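Local atomic coordinates of iron aquisition yersiniabactin synthesis enzyme, YbtT (Escherichia coli, PDB entry 6BA9), a protein that acts as a low-specificity type II thioesterase that maintains production of the metallophore yersiniabactin by a mixed nonribosomal peptide and polyketide pathway. Residues A[204-209]-A[217-222]; A[17-22]-A[234-239]; A[98-103]-A[186-191]. The protein carries 1 engineered substitution. All coordinates share one frame; numbering follows the deposited sequence.

Contact 1 of 3, residues A[204-209]-A[217-222]; sequences QQVDAW and TGPVVI
The apolar part of this contact is made by one proline, P219, whose ring pushes from the strand against helix 203-207 at V206 and D207. Its CG lies 3.7 Å from D207 CA, so the ring meets the helix backbone itself as well as the side chains on it. V206 adds a second, looser touch: it and the ring run antiparallel to one another, with V206 CG1 4.2 Å from P219 CG. The two methyl branches of valine leave a compact apolar surface that suits a place between helix and sheet; both V206 and P219 also rest on C194 of the adjacent strand.

The two segments belong to a beta-alpha-beta unit of the alpha/beta-hydrolase fold: strand 190-195 leads into helix 203-207, and the chain returns as strand 216-222, parallel to the first and outermost in the sheet.

Polar contacts centre on the aspartate. D207 holds CG anti to the backbone nitrogen and beside the carbonyl carbon (chi1 -175°), which puts the carboxylate alongside P219 CD, the side chain crossing the ring at about a right angle. OD1 of D207 comes 3.3 Å from CD of P219, the ring carbon next to nitrogen, whose hydrogens are probably slightly positive. The main polar partner of OD1 is R210, through a salt bridge to NE. A water also donates to D207 OD1 over 2.6 Å and reaches G218 O only weakly, at 3.4 Å; no direct hydrogen bond joins the segments.

Backbone shape completes the fit. The peptide bond between G218 and P219 is cis, and G218 has phi 114° and psi -171°, a conformation in which a side chain would jam against the carbonyl oxygen of T217. A208 and W209 form a 3-10 segment, with W209 N donating to V206 O at 3.0 Å.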
ATOM      1  N   GLN A 204      -0.315  15.029  10.061  1.00 16.46           N
ATOM      2  CA  GLN A 204       0.175  14.626  11.377  1.00 17.74           C
ATOM      3  C   GLN A 204       0.192  13.109  11.525  1.00 15.72           C
ATOM      4  O   GLN A 204       1.153  12.539  12.062  1.00 15.07           O
ATOM      5  CB  GLN A 204      -0.709  15.268  12.453  1.00 22.50           C
ATOM      6  CG  GLN A 204      -0.631  16.816  12.543  1.00 31.17           C
ATOM      7  CD  GLN A 204      -1.294  17.619  11.384  1.00 32.80           C
ATOM      8  OE1 GLN A 204      -2.188  17.151  10.650  1.00 23.87           O
ATOM      9  NE2 GLN A 204      -0.848  18.869  11.247  1.00 39.84           N
ATOM     10  N   GLN A 205      -0.837  12.434  11.012  1.00 16.39           N
ATOM     11  CA  GLN A 205      -0.890  10.974  11.100  1.00 14.95           C
ATOM     12  C   GLN A 205       0.236  10.320  10.289  1.00 14.86           C
ATOM     13  O   GLN A 205       0.800   9.296  10.703  1.00 14.27           O
ATOM     14  CB  GLN A 205      -2.267  10.481  10.633  1.00 15.43           C
ATOM     15  CG  GLN A 205      -3.449  10.799  11.577  1.00 17.36           C
ATOM     16  CD  GLN A 205      -3.586   9.846  12.756  1.00 23.81           C
ATOM     17  OE1 GLN A 205      -2.948  10.047  13.782  1.00 25.11           O
ATOM     18  NE2 GLN A 205      -4.454   8.826  12.630  1.00 21.75           N
ATOM     19  N   VAL A 206       0.572  10.892   9.131  1.00 12.85           N
ATOM     20  CA  VAL A 206       1.643  10.355   8.298  1.00 12.56           C
ATOM     21  C   VAL A 206       3.011  10.715   8.859  1.00 13.14           C
ATOM     22  O   VAL A 206       3.925   9.880   8.887  1.00 13.39           O
ATOM     23  CB  VAL A 206       1.468  10.816   6.838  1.00 13.98           C
ATOM     24  CG1 VAL A 206       2.578  10.281   5.980  1.00 14.39           C
ATOM     25  CG2 VAL A 206       0.116  10.380   6.283  1.00 13.96           C
ATOM     26  N   ASP A 207       3.165  11.950   9.353  1.00 13.19           N
ATOM     27  CA  ASP A 207       4.441  12.402   9.891  1.00 14.34           C
ATOM     28  C   ASP A 207       4.923  11.519  11.036  1.00 13.76           C
ATOM     29  O   ASP A 207       6.138  11.382  11.248  1.00 14.34           O
ATOM     30  CB  ASP A 207       4.285  13.847  10.381  1.00 14.93           C
ATOM     31  CG  ASP A 207       5.595  14.448  10.837  1.00 15.23           C
ATOM     32  OD1 ASP A 207       6.524  14.557  10.024  1.00 15.45           O
ATOM     33  OD2 ASP A 207       5.667  14.808  12.034  1.00 17.24           O
ATOM     34  N   ALA A 208       3.993  10.943  11.800  1.00 13.46           N
ATOM     35  CA  ALA A 208       4.330  10.070  12.918  1.00 13.57           C
ATOM     36  C   ALA A 208       5.104   8.828  12.501  1.00 13.29           C
ATOM     37  O   ALA A 208       5.690   8.143  13.361  1.00 13.20           O
ATOM     38  CB  ALA A 208       3.051   9.696  13.645  1.00 15.54           C
ATOM     39  N   TRP A 209       5.151   8.523  11.207  1.00 13.49           N
ATOM     40  CA  TRP A 209       5.993   7.417  10.764  1.00 12.83           C
ATOM     41  C   TRP A 209       7.471   7.658  11.039  1.00 15.12           C
ATOM     42  O   TRP A 209       8.259   6.705  11.032  1.00 13.40           O
ATOM     43  CB  TRP A 209       5.799   7.169   9.278  1.00 12.78           C
ATOM     44  CG  TRP A 209       4.616   6.288   8.905  1.00 11.62           C
ATOM     45  CD1 TRP A 209       3.379   6.699   8.529  1.00 10.95           C
ATOM     46  CD2 TRP A 209       4.600   4.862   8.840  1.00 11.96           C
ATOM     47  NE1 TRP A 209       2.580   5.619   8.245  1.00 13.08           N
ATOM     48  CE2 TRP A 209       3.313   4.475   8.424  1.00 13.26           C
ATOM     49  CE3 TRP A 209       5.547   3.880   9.105  1.00 12.93           C
ATOM     50  CZ2 TRP A 209       2.951   3.137   8.264  1.00 12.83           C
ATOM     51  CZ3 TRP A 209       5.186   2.554   8.944  1.00 14.14           C
ATOM     52  CH2 TRP A 209       3.900   2.202   8.524  1.00 13.62           C
ATOM     53  N   THR A 217      12.412  10.971   4.461  1.00 14.69           N
ATOM     54  CA  THR A 217      12.112  12.277   3.902  1.00 15.92           C
ATOM     55  C   THR A 217      10.605  12.425   3.843  1.00 16.10           C
ATOM     56  O   THR A 217       9.903  11.485   3.450  1.00 15.24           O
ATOM     57  CB  THR A 217      12.647  12.381   2.477  1.00 17.88           C
ATOM     58  OG1 THR A 217      14.070  12.185   2.467  1.00 22.54           O
ATOM     59  CG2 THR A 217      12.320  13.759   1.878  1.00 23.50           C
ATOM     60  N   GLY A 218      10.111  13.609   4.185  1.00 15.66           N
ATOM     61  CA  GLY A 218       8.698  13.914   4.112  1.00 13.66           C
ATOM     62  C   GLY A 218       8.060  14.159   5.464  1.00 15.96           C
ATOM     63  O   GLY A 218       8.753  14.247   6.487  1.00 18.60           O
ATOM     64  N   PRO A 219       6.721  14.271   5.515  1.00 16.17           N
ATOM     65  CA  PRO A 219       5.806  14.060   4.381  1.00 16.22           C
ATOM     66  C   PRO A 219       5.957  15.067   3.253  1.00 18.41           C
ATOM     67  O   PRO A 219       6.188  16.268   3.479  1.00 19.79           O
ATOM     68  CB  PRO A 219       4.410  14.185   5.018  1.00 16.10           C
ATOM     69  CG  PRO A 219       4.630  13.908   6.503  1.00 17.05           C
ATOM     70  CD  PRO A 219       5.997  14.451   6.782  1.00 17.06           C
ATOM     71  N   VAL A 220       5.891  14.549   2.036  1.00 14.99           N
ATOM     72  CA  VAL A 220       5.759  15.345   0.827  1.00 14.63           C
ATOM     73  C   VAL A 220       4.288  15.318   0.445  1.00 14.04           C
ATOM     74  O   VAL A 220       3.675  14.244   0.366  1.00 14.68           O
ATOM     75  CB  VAL A 220       6.657  14.797  -0.296  1.00 16.00           C
ATOM     76  CG1 VAL A 220       6.381  15.513  -1.626  1.00 20.55           C
ATOM     77  CG2 VAL A 220       8.155  14.891   0.099  1.00 16.86           C
ATOM     78  N   VAL A 221       3.707  16.500   0.257  1.00 15.39           N
ATOM     79  CA  VAL A 221       2.271  16.653   0.039  1.00 16.77           C
ATOM     80  C   VAL A 221       1.988  16.602  -1.456  1.00 18.34           C
ATOM     81  O   VAL A 221       2.531  17.392  -2.238  1.00 20.90           O
ATOM     82  CB  VAL A 221       1.763  17.973   0.644  1.00 17.63           C
ATOM     83  CG1 VAL A 221       0.254  18.130   0.398  1.00 21.30           C
ATOM     84  CG2 VAL A 221       2.045  18.044   2.114  1.00 18.35           C
ATOM     85  N   ILE A 222       1.125  15.682  -1.851  1.00 16.26           N
ATOM     86  CA  ILE A 222       0.575  15.622  -3.198  1.00 16.64           C
ATOM     87  C   ILE A 222      -0.811  16.263  -3.159  1.00 18.08           C
ATOM     88  O   ILE A 222      -1.619  15.973  -2.269  1.00 17.36           O
ATOM     89  CB  ILE A 222       0.533  14.164  -3.688  1.00 16.39           C
ATOM     90  CG1 ILE A 222       1.983  13.653  -3.834  1.00 20.53           C
ATOM     91  CG2 ILE A 222      -0.263  14.056  -4.989  1.00 17.73           C
ATOM     92  CD1 ILE A 222       2.106  12.239  -4.268  1.00 25.71           C
TER
HETATM   93  O   HOH W   1       8.190  16.302   9.109  1.00 28.82           O

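Contact 2 of 3, residues A[17-22]-A[234-239]; sequences LVMCPF and RSFFTQ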
ATOM      1  N   LEU A  17       9.614  -1.476  -8.986  1.00 13.18           N
ATOM      2  CA  LEU A  17       8.732  -0.888  -7.982  1.00 12.28           C
ATOM      3  C   LEU A  17       7.534  -1.816  -7.786  1.00 12.27           C
ATOM      4  O   LEU A  17       6.866  -2.189  -8.754  1.00 13.82           O
ATOM      5  CB  LEU A  17       8.282   0.502  -8.446  1.00 14.26           C
ATOM      6  CG  LEU A  17       7.247   1.265  -7.634  1.00 14.62           C
ATOM      7  CD1 LEU A  17       7.734   1.576  -6.244  1.00 16.59           C
ATOM      8  CD2 LEU A  17       6.884   2.559  -8.359  1.00 15.33           C
ATOM      9  N   VAL A  18       7.294  -2.218  -6.537  1.00 11.69           N
ATOM     10  CA  VAL A  18       6.212  -3.120  -6.151  1.00 11.95           C
ATOM     11  C   VAL A  18       5.234  -2.345  -5.278  1.00 12.51           C
ATOM     12  O   VAL A  18       5.614  -1.822  -4.219  1.00 12.02           O
ATOM     13  CB  VAL A  18       6.772  -4.341  -5.409  1.00 12.37           C
ATOM     14  CG1 VAL A  18       5.646  -5.246  -4.884  1.00 14.19           C
ATOM     15  CG2 VAL A  18       7.687  -5.140  -6.318  1.00 12.68           C
ATOM     16  N   MET A  19       3.984  -2.255  -5.730  1.00 11.03           N
ATOM     17  CA  MET A  19       2.967  -1.448  -5.077  1.00 11.21           C
ATOM     18  C   MET A  19       1.962  -2.315  -4.340  1.00 10.79           C
ATOM     19  O   MET A  19       1.317  -3.175  -4.952  1.00 11.52           O
ATOM     20  CB  MET A  19       2.218  -0.604  -6.110  1.00 11.37           C
ATOM     21  CG  MET A  19       1.082   0.215  -5.534  1.00 11.60           C
ATOM     22  SD  MET A  19       1.677   1.561  -4.514  1.00 12.95           S
ATOM     23  CE  MET A  19       0.124   2.272  -4.016  1.00 14.09           C
ATOM     24  N   CYS A  20       1.735  -2.012  -3.064  1.00 11.35           N
ATOM     25  CA  CYS A  20       0.724  -2.648  -2.226  1.00 12.41           C
ATOM     26  C   CYS A  20      -0.536  -1.786  -2.201  1.00 11.16           C
ATOM     27  O   CYS A  20      -0.461  -0.580  -1.889  1.00 11.93           O
ATOM     28  CB  CYS A  20       1.265  -2.802  -0.806  1.00 10.43           C
ATOM     29  SG  CYS A  20       2.662  -3.946  -0.710  1.00 13.37           S
ATOM     30  N   PRO A  21      -1.702  -2.346  -2.509  1.00 12.02           N
ATOM     31  CA  PRO A  21      -2.915  -1.535  -2.632  1.00 11.37           C
ATOM     32  C   PRO A  21      -3.577  -1.241  -1.285  1.00 13.70           C
ATOM     33  O   PRO A  21      -3.241  -1.797  -0.235  1.00 13.37           O
ATOM     34  CB  PRO A  21      -3.803  -2.417  -3.507  1.00 14.55           C
ATOM     35  CG  PRO A  21      -3.441  -3.792  -3.109  1.00 13.39           C
ATOM     36  CD  PRO A  21      -1.934  -3.736  -2.928  1.00 12.28           C
ATOM     37  N   PHE A  22      -4.552  -0.334  -1.337  1.00 12.99           N
ATOM     38  CA  PHE A  22      -5.389   0.000  -0.199  1.00 12.95           C
ATOM     39  C   PHE A  22      -6.417  -1.113   0.066  1.00 13.07           C
ATOM     40  O   PHE A  22      -6.594  -2.054  -0.724  1.00 14.36           O
ATOM     41  CB  PHE A  22      -6.077   1.349  -0.446  1.00 14.38           C
ATOM     42  CG  PHE A  22      -6.692   1.473  -1.818  1.00 16.49           C
ATOM     43  CD1 PHE A  22      -6.023   2.133  -2.834  1.00 16.18           C
ATOM     44  CD2 PHE A  22      -7.926   0.897  -2.090  1.00 17.31           C
ATOM     45  CE1 PHE A  22      -6.587   2.236  -4.113  1.00 20.59           C
ATOM     46  CE2 PHE A  22      -8.489   0.999  -3.366  1.00 21.89           C
ATOM     47  CZ  PHE A  22      -7.817   1.663  -4.361  1.00 19.34           C
ATOM     48  N   ARG A 234       0.654  11.209 -12.032  1.00 16.50           N
ATOM     49  CA  ARG A 234       1.861  11.896 -12.477  1.00 19.89           C
ATOM     50  C   ARG A 234       2.628  12.483 -11.296  1.00 19.32           C
ATOM     51  O   ARG A 234       3.848  12.333 -11.204  1.00 18.19           O
ATOM     52  CB  ARG A 234       1.517  12.963 -13.519  1.00 20.21           C
ATOM     53  CG  ARG A 234       1.026  12.354 -14.821  1.00 24.51           C
ATOM     54  CD  ARG A 234       0.871  13.364 -15.948  1.00 28.31           C
ATOM     55  NE  ARG A 234      -0.013  12.832 -16.981  1.00 38.13           N
ATOM     56  CZ  ARG A 234       0.380  12.143 -18.049  1.00 41.28           C
ATOM     57  NH1 ARG A 234       1.667  11.898 -18.280  1.00 36.30           N
ATOM     58  NH2 ARG A 234      -0.534  11.700 -18.906  1.00 45.20           N
ATOM     59  N   SER A 235       1.921  13.128 -10.359  1.00 17.56           N
ATOM     60  CA  SER A 235       2.572  13.670  -9.170  1.00 17.93           C
ATOM     61  C   SER A 235       3.137  12.557  -8.286  1.00 18.55           C
ATOM     62  O   SER A 235       4.250  12.678  -7.749  1.00 18.92           O
ATOM     63  CB  SER A 235       1.574  14.520  -8.384  1.00 22.90           C
ATOM     64  OG  SER A 235       1.106  15.609  -9.163  1.00 29.67           O
ATOM     65  N   PHE A 236       2.372  11.474  -8.112  1.00 17.78           N
ATOM     66  CA  PHE A 236       2.801  10.354  -7.273  1.00 16.40           C
ATOM     67  C   PHE A 236       4.112   9.763  -7.781  1.00 15.27           C
ATOM     68  O   PHE A 236       5.088   9.643  -7.034  1.00 16.10           O
ATOM     69  CB  PHE A 236       1.661   9.325  -7.272  1.00 14.81           C
ATOM     70  CG  PHE A 236       1.877   8.109  -6.389  1.00 13.57           C
ATOM     71  CD1 PHE A 236       1.673   8.172  -5.021  1.00 14.62           C
ATOM     72  CD2 PHE A 236       2.206   6.878  -6.956  1.00 16.93           C
ATOM     73  CE1 PHE A 236       1.832   7.045  -4.236  1.00 15.64           C
ATOM     74  CE2 PHE A 236       2.372   5.753  -6.168  1.00 17.07           C
ATOM     75  CZ  PHE A 236       2.187   5.842  -4.812  1.00 16.99           C
ATOM     76  N   PHE A 237       4.165   9.407  -9.062  1.00 15.68           N
ATOM     77  CA  PHE A 237       5.395   8.830  -9.597  1.00 14.57           C
ATOM     78  C   PHE A 237       6.534   9.834  -9.658  1.00 15.99           C
ATOM     79  O   PHE A 237       7.683   9.450  -9.434  1.00 15.99           O
ATOM     80  CB  PHE A 237       5.152   8.128 -10.933  1.00 15.44           C
ATOM     81  CG  PHE A 237       4.358   6.857 -10.773  1.00 15.29           C
ATOM     82  CD1 PHE A 237       4.952   5.727 -10.226  1.00 16.32           C
ATOM     83  CD2 PHE A 237       3.028   6.803 -11.118  1.00 16.50           C
ATOM     84  CE1 PHE A 237       4.227   4.561 -10.053  1.00 15.63           C
ATOM     85  CE2 PHE A 237       2.306   5.654 -10.951  1.00 16.04           C
ATOM     86  CZ  PHE A 237       2.907   4.526 -10.411  1.00 15.74           C
ATOM     87  N   THR A 238       6.245  11.106  -9.935  1.00 16.19           N
ATOM     88  CA  THR A 238       7.292  12.121  -9.910  1.00 18.31           C
ATOM     89  C   THR A 238       8.001  12.143  -8.565  1.00 17.78           C
ATOM     90  O   THR A 238       9.238  12.168  -8.501  1.00 17.79           O
ATOM     91  CB  THR A 238       6.702  13.495 -10.209  1.00 18.82           C
ATOM     92  OG1 THR A 238       6.196  13.500 -11.537  1.00 23.76           O
ATOM     93  CG2 THR A 238       7.776  14.561 -10.071  1.00 22.29           C
ATOM     94  N   GLN A 239       7.235  12.124  -7.469  1.00 17.25           N
ATOM     95  CA  GLN A 239       7.879  12.220  -6.165  1.00 17.19           C
ATOM     96  C   GLN A 239       8.667  10.962  -5.846  1.00 16.94           C
ATOM     97  O   GLN A 239       9.732  11.033  -5.230  1.00 17.50           O
ATOM     98  CB  GLN A 239       6.851  12.530  -5.079  1.00 18.98           C
ATOM     99  CG  GLN A 239       6.197  13.885  -5.253  1.00 20.07           C
ATOM    100  CD  GLN A 239       7.207  15.018  -5.328  1.00 23.35           C
ATOM    101  OE1 GLN A 239       8.230  14.993  -4.658  1.00 23.22           O
ATOM    102  NE2 GLN A 239       6.931  16.003  -6.177  1.00 32.78           N
TER
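L17 and M19, two residues apart on strand 16-20 and pointing the same way from the sheet, each meet one phenylalanine of helix 233-243. L17 reaches F237 at the ring edge: its CD2 methyl lies in the ring plane, 3.7 Å from F237 CE1, while the two side chains run at a slant to one another. Leucine suits the place because its branched end can bring a methyl to the rim of the ring.

M19 and F236 approach from opposite directions, and the terminal methyl of M19, CE, comes nearest to F236 CZ, at 4.2 Å. The methionine chain is long and flexible, and it bends before its terminal methyl reaches across to the ring.

The two rings leave the helix differently. F236 has CG anti to the backbone nitrogen (chi1 -177°) and points at the strand, whereas F237 starts off to one side (chi1 -70°) and only its outer edge swings in. One face of the F237 ring carries F236 CD2, 4.1 Å above its centre. On the solvent side of the same helix T238 OG1 donates to R234 O at 2.6 Å, tying a polar side chain back to the preceding turn.

Around the pair, W33 meets F237 edge-to-face, W7 meets it with planes at about 45°, and Y228 and P229 of the short helix 228-231 touch F236. Beneath lies the sheet, with strand 16-20 between its parallel neighbours 42-46 and 84-89, and M19 leans on A87 and H89 of the latter.

Contact 3 of 3, residues A[98-103]-A[186-191]; sequences ETCRLL and LRTPAL
With SG anti to its backbone nitrogen (chi1 -166°), C100 aims its sulfur from helix 91-105 at T188, while L186 holds CG anti to its carbonyl carbon (chi1 -69°) and lays its methyls on C100 and R101. The sulfur rests in the fork of the threonine, 3.6 Å from T188 CB and 3.4 Å from T188 OG1; the hydroxyl itself is hydrogen-bonded to E104. Small cysteine lets the chain come close here.

CD1 of L186 lies 4.1 Å from C100 CB, and its CD2 sits 3.7 Å from R101 CA, against the start of an arginine side chain that crosses it at about a right angle. Beyond this apolar base R101 runs extended to a salt bridge with E98, NH1 to OE1 2.6 Å, whose hydrogen bond is weak because its angle is only 116°. Arginine thus offers carbon to the leucine and charge to the glutamate, whose OE2 also binds Y175 and Y177.

Helix 91-105 lies between helix 63-77, which receives T99 and L102, and the chain entering strand 190-195; below it, T99, C100 and L103 pack on strand 84-89.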
ATOM      1  N   GLU A  98       5.946  -3.707   6.693  1.00 11.53           N
ATOM      2  CA  GLU A  98       6.263  -4.993   7.317  1.00 12.87           C
ATOM      3  C   GLU A  98       7.037  -5.906   6.369  1.00 14.06           C
ATOM      4  O   GLU A  98       7.906  -6.670   6.811  1.00 12.85           O
ATOM      5  CB  GLU A  98       4.984  -5.652   7.852  1.00 11.99           C
ATOM      6  CG  GLU A  98       4.329  -4.933   9.033  1.00 12.46           C
ATOM      7  CD  GLU A  98       5.114  -5.034  10.318  1.00 16.40           C
ATOM      8  OE1 GLU A  98       6.006  -5.913  10.423  1.00 16.96           O
ATOM      9  OE2 GLU A  98       4.841  -4.210  11.217  1.00 15.38           O
ATOM     10  N   THR A  99       6.768  -5.818   5.069  1.00 11.70           N
ATOM     11  CA  THR A  99       7.555  -6.550   4.083  1.00 11.46           C
ATOM     12  C   THR A  99       8.990  -6.055   4.063  1.00 12.09           C
ATOM     13  O   THR A  99       9.940  -6.855   4.045  1.00 13.01           O
ATOM     14  CB  THR A  99       6.913  -6.398   2.700  1.00 12.59           C
ATOM     15  OG1 THR A  99       5.577  -6.920   2.724  1.00 12.43           O
ATOM     16  CG2 THR A  99       7.694  -7.163   1.634  1.00 12.53           C
ATOM     17  N   CYS A 100       9.162  -4.738   4.083  1.00 12.16           N
ATOM     18  CA  CYS A 100      10.490  -4.151   4.088  1.00 13.24           C
ATOM     19  C   CYS A 100      11.249  -4.563   5.333  1.00 12.82           C
ATOM     20  O   CYS A 100      12.453  -4.850   5.260  1.00 13.94           O
ATOM     21  CB  CYS A 100      10.371  -2.627   3.993  1.00 13.66           C
ATOM     22  SG  CYS A 100      11.928  -1.784   3.576  1.00 15.82           S
ATOM     23  N   ARG A 101      10.561  -4.636   6.469  1.00 12.63           N
ATOM     24  CA  ARG A 101      11.175  -5.091   7.719  1.00 14.67           C
ATOM     25  C   ARG A 101      11.768  -6.483   7.543  1.00 15.34           C
ATOM     26  O   ARG A 101      12.931  -6.725   7.891  1.00 17.41           O
ATOM     27  CB  ARG A 101      10.134  -5.064   8.830  1.00 18.52           C
ATOM     28  CG  ARG A 101      10.577  -5.518  10.212  1.00 27.65           C
ATOM     29  CD  ARG A 101       9.661  -4.923  11.329  1.00 34.74           C
ATOM     30  NE  ARG A 101       9.625  -5.816  12.482  1.00 42.00           N
ATOM     31  CZ  ARG A 101       8.525  -6.279  13.078  1.00 42.69           C
ATOM     32  NH1 ARG A 101       7.314  -5.924  12.667  1.00 41.55           N
ATOM     33  NH2 ARG A 101       8.644  -7.102  14.118  1.00 45.62           N
ATOM     34  N   LEU A 102      10.994  -7.406   6.971  1.00 14.13           N
ATOM     35  CA  LEU A 102      11.487  -8.770   6.786  1.00 14.46           C
ATOM     36  C   LEU A 102      12.665  -8.810   5.819  1.00 16.49           C
ATOM     37  O   LEU A 102      13.658  -9.502   6.072  1.00 15.52           O
ATOM     38  CB  LEU A 102      10.357  -9.671   6.282  1.00 14.19           C
ATOM     39  CG  LEU A 102       9.197  -9.882   7.261  1.00 14.42           C
ATOM     40  CD1 LEU A 102       8.057 -10.609   6.618  1.00 18.23           C
ATOM     41  CD2 LEU A 102       9.647 -10.644   8.528  1.00 23.37           C
ATOM     42  N   LEU A 103      12.590  -8.090   4.702  1.00 14.11           N
ATOM     43  CA  LEU A 103      13.656  -8.132   3.708  1.00 15.13           C
ATOM     44  C   LEU A 103      14.940  -7.516   4.241  1.00 18.94           C
ATOM     45  O   LEU A 103      16.042  -8.038   4.000  1.00 18.29           O
ATOM     46  CB  LEU A 103      13.226  -7.433   2.428  1.00 17.82           C
ATOM     47  CG  LEU A 103      12.104  -8.149   1.698  1.00 15.43           C
ATOM     48  CD1 LEU A 103      11.744  -7.325   0.488  1.00 18.36           C
ATOM     49  CD2 LEU A 103      12.483  -9.561   1.287  1.00 16.95           C
ATOM     50  N   LEU A 186      13.551   0.950  10.925  1.00 15.62           N
ATOM     51  CA  LEU A 186      14.023   0.469   9.642  1.00 14.23           C
ATOM     52  C   LEU A 186      15.051   1.425   9.083  1.00 15.95           C
ATOM     53  O   LEU A 186      14.920   2.646   9.226  1.00 16.05           O
ATOM     54  CB  LEU A 186      12.850   0.366   8.669  1.00 17.34           C
ATOM     55  CG  LEU A 186      11.824  -0.726   8.956  1.00 22.29           C
ATOM     56  CD1 LEU A 186      10.957  -0.944   7.711  1.00 23.47           C
ATOM     57  CD2 LEU A 186      12.493  -2.031   9.353  1.00 23.86           C
ATOM     58  N   ARG A 187      16.092   0.872   8.470  1.00 14.07           N
ATOM     59  CA  ARG A 187      17.160   1.662   7.881  1.00 15.89           C
ATOM     60  C   ARG A 187      17.018   1.862   6.385  1.00 15.09           C
ATOM     61  O   ARG A 187      17.733   2.697   5.817  1.00 16.66           O
ATOM     62  CB  ARG A 187      18.512   1.040   8.207  1.00 18.79           C
ATOM     63  CG  ARG A 187      18.908   1.274   9.656  1.00 21.78           C
ATOM     64  CD  ARG A 187      18.528   0.113  10.544  1.00 27.99           C
ATOM     65  NE  ARG A 187      18.730   0.416  11.968  1.00 29.24           N
ATOM     66  CZ  ARG A 187      18.843  -0.511  12.916  1.00 35.05           C
ATOM     67  NH1 ARG A 187      18.805  -1.801  12.598  1.00 36.88           N
ATOM     68  NH2 ARG A 187      19.011  -0.149  14.183  1.00 39.19           N
ATOM     69  N   THR A 188      16.115   1.147   5.732  1.00 14.55           N
ATOM     70  CA  THR A 188      15.892   1.377   4.312  1.00 16.45           C
ATOM     71  C   THR A 188      15.472   2.833   4.094  1.00 14.70           C
ATOM     72  O   THR A 188      14.568   3.322   4.784  1.00 15.00           O
ATOM     73  CB  THR A 188      14.778   0.445   3.823  1.00 15.33           C
ATOM     74  OG1 THR A 188      15.203  -0.930   3.896  1.00 16.70           O
ATOM     75  CG2 THR A 188      14.376   0.754   2.377  1.00 15.26           C
ATOM     76  N   PRO A 189      16.048   3.535   3.120  1.00 13.63           N
ATOM     77  CA  PRO A 189      15.627   4.920   2.869  1.00 14.68           C
ATOM     78  C   PRO A 189      14.153   4.973   2.504  1.00 13.06           C
ATOM     79  O   PRO A 189      13.664   4.166   1.704  1.00 13.65           O
ATOM     80  CB  PRO A 189      16.503   5.342   1.691  1.00 16.54           C
ATOM     81  CG  PRO A 189      17.715   4.497   1.829  1.00 22.98           C
ATOM     82  CD  PRO A 189      17.199   3.160   2.288  1.00 17.34           C
ATOM     83  N   ALA A 190      13.457   5.938   3.095  1.00 12.98           N
ATOM     84  CA  ALA A 190      12.006   5.990   3.089  1.00 11.70           C
ATOM     85  C   ALA A 190      11.511   7.366   2.680  1.00 14.64           C
ATOM     86  O   ALA A 190      12.097   8.400   3.033  1.00 15.12           O
ATOM     87  CB  ALA A 190      11.435   5.635   4.446  1.00 13.89           C
ATOM     88  N   LEU A 191      10.388   7.360   1.957  1.00 11.79           N
ATOM     89  CA  LEU A 191       9.677   8.558   1.559  1.00 12.53           C
ATOM     90  C   LEU A 191       8.257   8.473   2.086  1.00 12.85           C
ATOM     91  O   LEU A 191       7.592   7.440   1.919  1.00 13.35           O
ATOM     92  CB  LEU A 191       9.638   8.655   0.041  1.00 12.76           C
ATOM     93  CG  LEU A 191       8.766   9.739  -0.581  1.00 13.51           C
ATOM     94  CD1 LEU A 191       9.265  11.150  -0.186  1.00 16.22           C
ATOM     95  CD2 LEU A 191       8.736   9.584  -2.095  1.00 14.85           C
TER

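How the contacts relate
All three contacts place elements around one mixed sheet, their centres 15 to 16 Å apart. Contacts 1 and 3 join directly through neighbouring parallel strands: T217 N lies 3.0 Å from A190 O, a probable hydrogen bond. The helix of contact 2 packs over that same edge of the sheet, I222 CD1 reaching F236 CA at 3.6 Å and L191 CD2 reaching Q239 O at 3.6 Å. M19 of contact 2 touches H89, next to the expected nucleophile elbow, while contact 3 lies further along the helix that follows it. The engineered alanine after H89 replaces a serine that is probably the nucleophile, as in alpha/beta hydrolases.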